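Local coordinates for extracellular invertase (Aspergillus kawachii, PDB 5XH8), which is a GH32 beta-fructofuranosidase with high transfructosylation activity, probably splitting sucrose and passing its fructosyl group to sugar acceptors to make fructooligosaccharides such as 1-kestose, at residues 375-381 with 410-416; 257-261 with 339-343; 523-527 with 537-541. All coordinates share one frame. Residues are numbered along the deposited sequence.

Contact 1 of 3, residues 375-381 with 410-416; sequences ELRVLYI and ELQTLGI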
loop_
_atom_site.group_PDB
_atom_site.type_symbol
_atom_site.label_atom_id
_atom_site.label_comp_id
_atom_site.label_asym_id
_atom_site.label_seq_id
_atom_site.Cartn_x
_atom_site.Cartn_y
_atom_site.Cartn_z
ATOM N N GLU A 375 27.873 12.461 -22.090
ATOM C CA GLU A 375 27.888 11.203 -22.841
ATOM C C GLU A 375 28.730 10.191 -22.088
ATOM O O GLU A 375 29.841 10.508 -21.641
ATOM C CB GLU A 375 28.423 11.408 -24.277
ATOM C CG GLU A 375 27.428 12.094 -25.173
ATOM C CD GLU A 375 27.972 12.396 -26.556
ATOM O OE1 GLU A 375 28.883 11.683 -26.964
ATOM O OE2 GLU A 375 27.474 13.314 -27.250
ATOM N N LEU A 376 28.165 8.990 -21.896
ATOM C CA LEU A 376 28.903 7.870 -21.329
ATOM C C LEU A 376 29.145 6.819 -22.418
ATOM O O LEU A 376 28.245 6.535 -23.246
ATOM C CB LEU A 376 28.158 7.257 -20.153
ATOM C CG LEU A 376 27.804 8.183 -18.993
ATOM C CD1 LEU A 376 27.250 7.340 -17.845
ATOM C CD2 LEU A 376 28.979 9.021 -18.514
ATOM N N ARG A 377 30.363 6.279 -22.440
ATOM C CA ARG A 377 30.753 5.250 -23.440
ATOM C C ARG A 377 31.921 4.442 -22.906
ATOM O O ARG A 377 32.542 4.825 -21.915
ATOM C CB ARG A 377 31.115 5.893 -24.788
ATOM C CG ARG A 377 32.442 6.657 -24.816
ATOM C CD ARG A 377 32.631 7.432 -26.116
ATOM N NE ARG A 377 33.946 8.079 -26.205
ATOM C CZ ARG A 377 35.113 7.457 -26.459
ATOM N NH1 ARG A 377 35.193 6.125 -26.617
ATOM N NH2 ARG A 377 36.234 8.179 -26.507
ATOM N N VAL A 378 32.229 3.329 -23.570
ATOM C CA VAL A 378 33.406 2.546 -23.182
ATOM C C VAL A 378 34.624 3.258 -23.768
ATOM O O VAL A 378 34.634 3.550 -24.951
ATOM C CB VAL A 378 33.340 1.072 -23.658
ATOM C CG1 VAL A 378 34.560 0.308 -23.157
ATOM C CG2 VAL A 378 32.085 0.406 -23.130
ATOM N N LEU A 379 35.592 3.606 -22.927
ATOM C CA LEU A 379 36.776 4.318 -23.392
ATOM C C LEU A 379 37.941 3.345 -23.365
ATOM O O LEU A 379 38.140 2.650 -22.359
ATOM C CB LEU A 379 37.094 5.537 -22.510
ATOM C CG LEU A 379 38.441 6.235 -22.788
ATOM C CD1 LEU A 379 38.467 6.815 -24.189
ATOM C CD2 LEU A 379 38.730 7.327 -21.774
ATOM N N TYR A 380 38.702 3.299 -24.460
ATOM C CA TYR A 380 39.928 2.485 -24.501
ATOM C C TYR A 380 41.163 3.360 -24.460
ATOM O O TYR A 380 41.216 4.389 -25.127
ATOM C CB TYR A 380 39.947 1.583 -25.730
ATOM C CG TYR A 380 38.875 0.525 -25.667
ATOM C CD1 TYR A 380 39.070 -0.655 -24.948
ATOM C CD2 TYR A 380 37.646 0.721 -26.291
ATOM C CE1 TYR A 380 38.075 -1.622 -24.889
ATOM C CE2 TYR A 380 36.646 -0.240 -26.225
ATOM C CZ TYR A 380 36.871 -1.399 -25.525
ATOM O OH TYR A 380 35.878 -2.322 -25.458
ATOM N N ILE A 381 42.132 2.953 -23.646
ATOM C CA ILE A 381 43.399 3.637 -23.542
ATOM C C ILE A 381 44.488 2.698 -24.100
ATOM O O ILE A 381 44.889 1.747 -23.414
ATOM C CB ILE A 381 43.718 3.984 -22.083
ATOM C CG1 ILE A 381 42.544 4.732 -21.424
ATOM C CG2 ILE A 381 44.984 4.824 -22.018
ATOM C CD1 ILE A 381 42.745 4.952 -19.943
ATOM N N GLU A 410 46.310 -2.668 -23.644
ATOM C CA GLU A 410 45.147 -1.812 -23.870
ATOM C C GLU A 410 44.284 -1.811 -22.600
ATOM O O GLU A 410 43.910 -2.876 -22.083
ATOM C CB GLU A 410 44.319 -2.298 -25.045
ATOM C CG GLU A 410 43.271 -1.285 -25.468
ATOM C CD GLU A 410 42.506 -1.700 -26.696
ATOM O OE1 GLU A 410 42.233 -2.906 -26.845
ATOM O OE2 GLU A 410 42.171 -0.819 -27.514
ATOM N N LEU A 411 43.981 -0.616 -22.097
ATOM C CA LEU A 411 43.113 -0.472 -20.934
ATOM C C LEU A 411 41.713 -0.091 -21.363
ATOM O O LEU A 411 41.509 0.498 -22.439
ATOM C CB LEU A 411 43.652 0.573 -19.969
ATOM C CG LEU A 411 44.996 0.300 -19.290
ATOM C CD1 LEU A 411 45.276 1.398 -18.276
ATOM C CD2 LEU A 411 45.030 -1.079 -18.629
ATOM N N GLN A 412 40.755 -0.447 -20.509
ATOM C CA GLN A 412 39.344 -0.121 -20.700
ATOM C C GLN A 412 38.823 0.579 -19.444
ATOM O O GLN A 412 39.168 0.199 -18.325
ATOM C CB GLN A 412 38.558 -1.401 -20.945
ATOM C CG GLN A 412 37.142 -1.207 -21.453
ATOM C CD GLN A 412 36.290 -2.452 -21.268
ATOM O OE1 GLN A 412 36.087 -2.929 -20.154
ATOM N NE2 GLN A 412 35.795 -2.977 -22.358
ATOM N N THR A 413 37.986 1.596 -19.646
ATOM C CA THR A 413 37.370 2.337 -18.546
ATOM C C THR A 413 36.101 3.030 -19.043
ATOM O O THR A 413 35.742 2.952 -20.236
ATOM C CB THR A 413 38.352 3.366 -17.957
ATOM O OG1 THR A 413 37.861 3.859 -16.711
ATOM C CG2 THR A 413 38.564 4.532 -18.883
ATOM N N LEU A 414 35.417 3.717 -18.134
ATOM C CA LEU A 414 34.230 4.486 -18.524
ATOM C C LEU A 414 34.661 5.852 -19.074
ATOM O O LEU A 414 35.360 6.621 -18.400
ATOM C CB LEU A 414 33.259 4.671 -17.349
ATOM C CG LEU A 414 31.976 5.440 -17.707
ATOM C CD1 LEU A 414 31.077 4.596 -18.598
ATOM C CD2 LEU A 414 31.233 5.908 -16.464
ATOM N N GLY A 415 34.230 6.126 -20.293
ATOM C CA GLY A 415 34.410 7.427 -20.924
ATOM C C GLY A 415 33.323 8.387 -20.457
ATOM O O GLY A 415 32.130 8.046 -20.503
ATOM N N ILE A 416 33.754 9.562 -19.985
ATOM C CA ILE A 416 32.895 10.641 -19.493
ATOM C C ILE A 416 33.284 11.901 -20.261
ATOM O O ILE A 416 34.404 12.375 -20.116
ATOM C CB ILE A 416 33.100 10.875 -17.957
ATOM C CG1 ILE A 416 32.915 9.572 -17.165
ATOM C CG2 ILE A 416 32.154 11.971 -17.456
ATOM C CD1 ILE A 416 33.336 9.628 -15.724
#
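I381 lies against L411, CB to CB 4.0 Å, and its CD1 comes within 4.3 Å of T413 CG2. L379 sits on the same face of the sheet, CD2 4.0 Å from T413 CG2, and its CB packs 3.6 Å from G415 CA; a CB at 415 would come tightly against L379 and R377. The face bearing L376 and I416 has these two in contact, CD2 to CG1 4.2 Å, while L414 CD1 reaches L376 CB, also 4.2 Å. Y380 shares that face, its CB 3.7 Å from E410 OE2. The strands run antiparallel, 136° apart with a strong twist, and three hydrogen-bonded pairs join them. The bonds are R377 N to G415 O (3.2 Å) and G415 N to R377 O (2.7 Å), L379 N to T413 O (2.8 Å) and T413 N to L379 O (2.9 Å), and I381 N to L411 O (2.8 Å) and L411 N to I381 O (2.9 Å). At the non-hydrogen-bonded positions L376 and Y380, CA-H points at G415 O and at L411 O, each 3.3 Å from the CA. Strand 398-403 flanks 410-416 on its other edge, and S396, just before that strand, accepts from the T413 hydroxyl; E375 forms salt bridges with R341 and R420. Within the pair, the backbone supplies the directional bonds and aliphatic contacts on both faces mix with polar and aromatic groups, whereas E375 pairs elsewhere.

Contact 2 of 3, residues 257-261 with 339-343; sequences EYGYN and PDRFI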
loop_
_atom_site.group_PDB
_atom_site.type_symbol
_atom_site.label_atom_id
_atom_site.label_comp_id
_atom_site.label_asym_id
_atom_site.label_seq_id
_atom_site.Cartn_x
_atom_site.Cartn_y
_atom_site.Cartn_z
ATOM N N GLU A 257 31.941 1.377 -27.485
ATOM C CA GLU A 257 32.882 2.466 -27.697
ATOM C C GLU A 257 32.253 3.781 -28.210
ATOM O O GLU A 257 32.841 4.836 -28.047
ATOM C CB GLU A 257 34.002 2.001 -28.657
ATOM C CG GLU A 257 35.179 2.956 -28.727
ATOM C CD GLU A 257 36.385 2.393 -29.484
ATOM O OE1 GLU A 257 36.236 1.391 -30.217
ATOM O OE2 GLU A 257 37.485 2.961 -29.314
ATOM N N TYR A 258 31.085 3.714 -28.833
ATOM C CA TYR A 258 30.454 4.882 -29.431
ATOM C C TYR A 258 29.361 5.537 -28.564
ATOM O O TYR A 258 29.055 6.720 -28.743
ATOM C CB TYR A 258 29.876 4.500 -30.804
ATOM C CG TYR A 258 30.896 3.743 -31.639
ATOM C CD1 TYR A 258 31.936 4.419 -32.287
ATOM C CD2 TYR A 258 30.855 2.350 -31.724
ATOM C CE1 TYR A 258 32.890 3.726 -33.016
ATOM C CE2 TYR A 258 31.802 1.649 -32.448
ATOM C CZ TYR A 258 32.810 2.338 -33.097
ATOM O OH TYR A 258 33.737 1.631 -33.819
ATOM N N GLY A 259 28.757 4.762 -27.667
ATOM C CA GLY A 259 27.624 5.221 -26.884
ATOM C C GLY A 259 26.824 4.065 -26.314
ATOM O O GLY A 259 27.391 3.095 -25.799
ATOM N N TYR A 260 25.507 4.175 -26.403
ATOM C CA TYR A 260 24.629 3.203 -25.810
ATOM C C TYR A 260 24.521 2.052 -26.813
ATOM O O TYR A 260 24.354 2.289 -28.004
ATOM C CB TYR A 260 23.243 3.791 -25.536
ATOM C CG TYR A 260 22.240 2.774 -25.023
ATOM C CD1 TYR A 260 22.181 2.457 -23.672
ATOM C CD2 TYR A 260 21.380 2.098 -25.900
ATOM C CE1 TYR A 260 21.279 1.511 -23.194
ATOM C CE2 TYR A 260 20.467 1.148 -25.436
ATOM C CZ TYR A 260 20.426 0.858 -24.078
ATOM O OH TYR A 260 19.556 -0.073 -23.581
ATOM N N ASN A 261 24.579 0.829 -26.309
ATOM C CA ASN A 261 24.323 -0.365 -27.132
ATOM C C ASN A 261 23.565 -1.393 -26.286
ATOM O O ASN A 261 24.070 -1.799 -25.245
ATOM C CB ASN A 261 25.676 -0.934 -27.623
ATOM C CG ASN A 261 25.514 -2.052 -28.659
ATOM O OD1 ASN A 261 24.633 -2.880 -28.553
ATOM N ND2 ASN A 261 26.381 -2.063 -29.669
ATOM N N PRO A 339 25.235 8.619 -32.814
ATOM C CA PRO A 339 24.614 7.318 -32.673
ATOM C C PRO A 339 23.759 7.305 -31.378
ATOM O O PRO A 339 23.621 8.357 -30.708
ATOM C CB PRO A 339 25.810 6.387 -32.558
ATOM C CG PRO A 339 26.809 7.201 -31.823
ATOM C CD PRO A 339 26.607 8.620 -32.276
ATOM N N ASP A 340 23.185 6.149 -31.048
ATOM C CA ASP A 340 22.480 5.982 -29.755
ATOM C C ASP A 340 23.441 6.367 -28.630
ATOM O O ASP A 340 24.629 6.018 -28.654
ATOM C CB ASP A 340 22.040 4.545 -29.520
ATOM C CG ASP A 340 20.993 4.045 -30.505
ATOM O OD1 ASP A 340 20.212 4.806 -31.106
ATOM O OD2 ASP A 340 20.939 2.811 -30.621
ATOM N N ARG A 341 22.939 7.116 -27.654
ATOM C CA ARG A 341 23.776 7.598 -26.544
ATOM C C ARG A 341 23.107 7.293 -25.228
ATOM O O ARG A 341 21.928 6.979 -25.203
ATOM C CB ARG A 341 23.996 9.100 -26.681
ATOM C CG ARG A 341 24.943 9.458 -27.816
ATOM C CD ARG A 341 25.127 10.936 -27.927
ATOM N NE ARG A 341 23.976 11.608 -28.515
ATOM C CZ ARG A 341 23.863 12.931 -28.645
ATOM N NH1 ARG A 341 24.816 13.741 -28.194
ATOM N NH2 ARG A 341 22.794 13.448 -29.225
ATOM N N PHE A 342 23.891 7.343 -24.155
ATOM C CA PHE A 342 23.394 7.404 -22.804
ATOM C C PHE A 342 23.852 8.740 -22.199
ATOM O O PHE A 342 25.049 8.946 -21.953
ATOM C CB PHE A 342 23.895 6.240 -21.956
ATOM C CG PHE A 342 23.226 6.170 -20.607
ATOM C CD1 PHE A 342 21.984 5.565 -20.468
ATOM C CD2 PHE A 342 23.823 6.741 -19.486
ATOM C CE1 PHE A 342 21.354 5.524 -19.237
ATOM C CE2 PHE A 342 23.198 6.705 -18.255
ATOM C CZ PHE A 342 21.960 6.109 -18.131
ATOM N N ILE A 343 22.888 9.640 -21.982
ATOM C CA ILE A 343 23.156 10.984 -21.481
ATOM C C ILE A 343 22.828 10.991 -19.994
ATOM O O ILE A 343 21.703 10.631 -19.612
ATOM C CB ILE A 343 22.285 12.012 -22.221
ATOM C CG1 ILE A 343 22.436 11.879 -23.754
ATOM C CG2 ILE A 343 22.556 13.436 -21.705
ATOM C CD1 ILE A 343 23.861 11.986 -24.281
HETATM O O HOH W 1 22.595 0.953 -30.048
#
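Y260 and D340 account for about half of the buried surface. Y260 N donates to D340 O at 3.0 Å, and a water closes a second link, donating to Y260 O at 3.0 Å and to D340 OD2 at 2.6 Å; the other carboxylate oxygen of D340 accepts from S328 N. Y260 CB rests 3.5 Å from R341 O and 4.4 Å from F342 CB, with the CB of D340 near the plane of the Y260 ring at its edge. Y258 adds a smaller patch, its CB 4.2 Å from P339 CG. Between the tyrosines, G259 passes its CA 3.6 Å from D340 O, where any CB would clash, and takes a phi of 160°. D256 accepts from the amides of Y258 and G259, while F342 stacks on F253. The loop between strands 250-255 and 265-274 thus meets the start of strand 341-348 in a different sheet, an inter-blade contact of the five-bladed beta-propeller that characterises GH32 enzymes.

Contact 3 of 3, residues 523-527 with 537-541; sequences KLRLF and IETLD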
loop_
_atom_site.group_PDB
_atom_site.type_symbol
_atom_site.label_atom_id
_atom_site.label_comp_id
_atom_site.label_asym_id
_atom_site.label_seq_id
_atom_site.Cartn_x
_atom_site.Cartn_y
_atom_site.Cartn_z
ATOM N N LYS A 523 40.848 11.536 -7.635
ATOM C CA LYS A 523 41.959 10.703 -8.128
ATOM C C LYS A 523 41.958 10.610 -9.643
ATOM O O LYS A 523 40.904 10.387 -10.262
ATOM C CB LYS A 523 41.852 9.271 -7.609
ATOM C CG LYS A 523 41.945 9.134 -6.104
ATOM C CD LYS A 523 43.376 9.198 -5.611
ATOM C CE LYS A 523 44.194 7.998 -6.069
ATOM N NZ LYS A 523 45.360 7.835 -5.158
ATOM N N LEU A 524 43.147 10.770 -10.230
ATOM C CA LEU A 524 43.345 10.558 -11.656
ATOM C C LEU A 524 44.756 9.992 -11.866
ATOM O O LEU A 524 45.723 10.658 -11.533
ATOM C CB LEU A 524 43.205 11.872 -12.419
ATOM C CG LEU A 524 43.515 11.786 -13.919
ATOM C CD1 LEU A 524 42.538 10.870 -14.652
ATOM C CD2 LEU A 524 43.518 13.176 -14.522
ATOM N N ARG A 525 44.854 8.768 -12.383
ATOM C CA ARG A 525 46.141 8.173 -12.724
ATOM C C ARG A 525 46.481 8.515 -14.159
ATOM O O ARG A 525 45.667 8.329 -15.066
ATOM C CB ARG A 525 46.142 6.659 -12.566
ATOM C CG ARG A 525 47.402 5.993 -13.140
ATOM C CD ARG A 525 47.667 4.645 -12.521
ATOM N NE ARG A 525 47.953 4.798 -11.106
ATOM C CZ ARG A 525 47.963 3.812 -10.222
ATOM N NH1 ARG A 525 47.738 2.549 -10.585
ATOM N NH2 ARG A 525 48.216 4.089 -8.954
ATOM N N LEU A 526 47.695 9.023 -14.337
ATOM C CA LEU A 526 48.320 9.225 -15.642
ATOM C C LEU A 526 49.289 8.048 -15.772
ATOM O O LEU A 526 50.224 7.917 -14.974
ATOM C CB LEU A 526 49.065 10.574 -15.658
ATOM C CG LEU A 526 48.146 11.798 -15.457
ATOM C CD1 LEU A 526 48.913 13.111 -15.322
ATOM C CD2 LEU A 526 47.147 11.886 -16.609
ATOM N N PHE A 527 49.017 7.164 -16.729
ATOM C CA PHE A 527 49.797 5.933 -16.877
ATOM C C PHE A 527 51.089 6.212 -17.654
ATOM O O PHE A 527 51.257 7.284 -18.257
ATOM C CB PHE A 527 49.006 4.874 -17.638
ATOM C CG PHE A 527 47.721 4.474 -16.979
ATOM C CD1 PHE A 527 47.703 3.490 -15.992
ATOM C CD2 PHE A 527 46.516 5.058 -17.369
ATOM C CE1 PHE A 527 46.510 3.110 -15.396
ATOM C CE2 PHE A 527 45.319 4.682 -16.770
ATOM C CZ PHE A 527 45.316 3.709 -15.787
ATOM N N ILE A 537 55.241 9.704 -19.345
ATOM C CA ILE A 537 54.037 9.890 -18.547
ATOM C C ILE A 537 52.975 10.464 -19.479
ATOM O O ILE A 537 53.232 11.405 -20.239
ATOM C CB ILE A 537 54.243 10.828 -17.350
ATOM C CG1 ILE A 537 55.285 10.228 -16.388
ATOM C CG2 ILE A 537 52.903 11.066 -16.644
ATOM C CD1 ILE A 537 55.570 11.075 -15.164
ATOM N N GLU A 538 51.791 9.862 -19.430
ATOM C CA GLU A 538 50.619 10.313 -20.193
ATOM C C GLU A 538 50.338 11.819 -20.042
ATOM O O GLU A 538 50.460 12.371 -18.963
ATOM C CB GLU A 538 49.399 9.516 -19.701
ATOM C CG GLU A 538 48.122 9.720 -20.484
ATOM C CD GLU A 538 47.007 8.806 -20.019
ATOM O OE1 GLU A 538 47.088 8.202 -18.928
ATOM O OE2 GLU A 538 46.033 8.706 -20.766
ATOM N N THR A 539 49.972 12.469 -21.138
ATOM C CA THR A 539 49.595 13.878 -21.114
ATOM C C THR A 539 48.258 14.094 -20.328
ATOM O O THR A 539 47.337 13.274 -20.402
ATOM C CB THR A 539 49.523 14.431 -22.560
ATOM O OG1 THR A 539 50.859 14.496 -23.092
ATOM C CG2 THR A 539 48.919 15.820 -22.621
ATOM N N LEU A 540 48.216 15.168 -19.541
ATOM C CA LEU A 540 47.002 15.601 -18.840
ATOM C C LEU A 540 46.262 16.535 -19.770
ATOM O O LEU A 540 46.718 17.653 -20.021
ATOM C CB LEU A 540 47.341 16.319 -17.536
ATOM C CG LEU A 540 46.173 16.938 -16.756
ATOM C CD1 LEU A 540 45.159 15.865 -16.345
ATOM C CD2 LEU A 540 46.697 17.701 -15.544
ATOM N N ASP A 541 45.185 16.032 -20.353
ATOM C CA ASP A 541 44.284 16.811 -21.194
ATOM C C ASP A 541 43.129 17.384 -20.353
ATOM O O ASP A 541 42.119 16.721 -20.096
ATOM C CB ASP A 541 43.769 15.929 -22.326
ATOM C CG ASP A 541 43.032 16.707 -23.372
ATOM O OD1 ASP A 541 43.159 17.945 -23.405
ATOM O OD2 ASP A 541 42.317 16.082 -24.168
#
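Two hydrogen bonds tie F527 to E538. One is between backbones, E538 N to F527 O at 2.9 Å; in the other the extended side chain of E538 (chi1 and chi2 both t) reaches across so that its OE1 accepts from F527 N at 3.1 Å, with an N-H...O angle of 162°. The glutamate thus takes the amide of the same residue whose carbonyl it binds through its own N. Its OE1 also lies near the plane of the F527 ring, 3.6 Å from CD2 at the ring edge. The charge is met by R558, which forms a salt bridge with OE2 of E538 and also donates to R525 O. Apolar contacts make up the rest. L526 sits with CB 4.0 Å from I537 CG2 and CD1 4.2 Å from L540 CB, and L524 CD2 meets L540 CD1 at 3.6 Å. L526 and L540 both touch Y491, and L524 and L540 share A555, so these leucines belong to the interior of the C-terminal beta-sandwich. R525 turns elsewhere, to a salt bridge with E496. Residues 523-527 lead from strand 520-523, at the edge of the six-stranded sheet, across to strand 528-531 of the seven-stranded sheet, which pairs with strand 534-547; F527, edge-to-face with W397 and touching I381 and V384 of strand 366-385, packs this crossing against the propeller.

Contact 1 lies between the other two, its centre 12 Å from that of contact 2 and 14 Å from that of contact 3. Contacts 2 and 3 do not touch; their nearest atoms are about 13 Å apart. Strands 341-348 and 366-385 are neighbours in one sheet, and a salt bridge from R341 NH1 to E375 OE2 (2.9 Å) joins contact 2 to contact 1. Toward contact 3 the junction is one of packing: F527 CZ meets L411 CD1 at 3.4 Å and I381 CG2 lies 4.2 Å from E538 OE2, so propeller and sandwich pack together here. Bound ligands stay distant: the side chain of I416 is about 13 Å from the sodium ion, and those of Q412 and R525 about 14 and 13 Å from a glycerol.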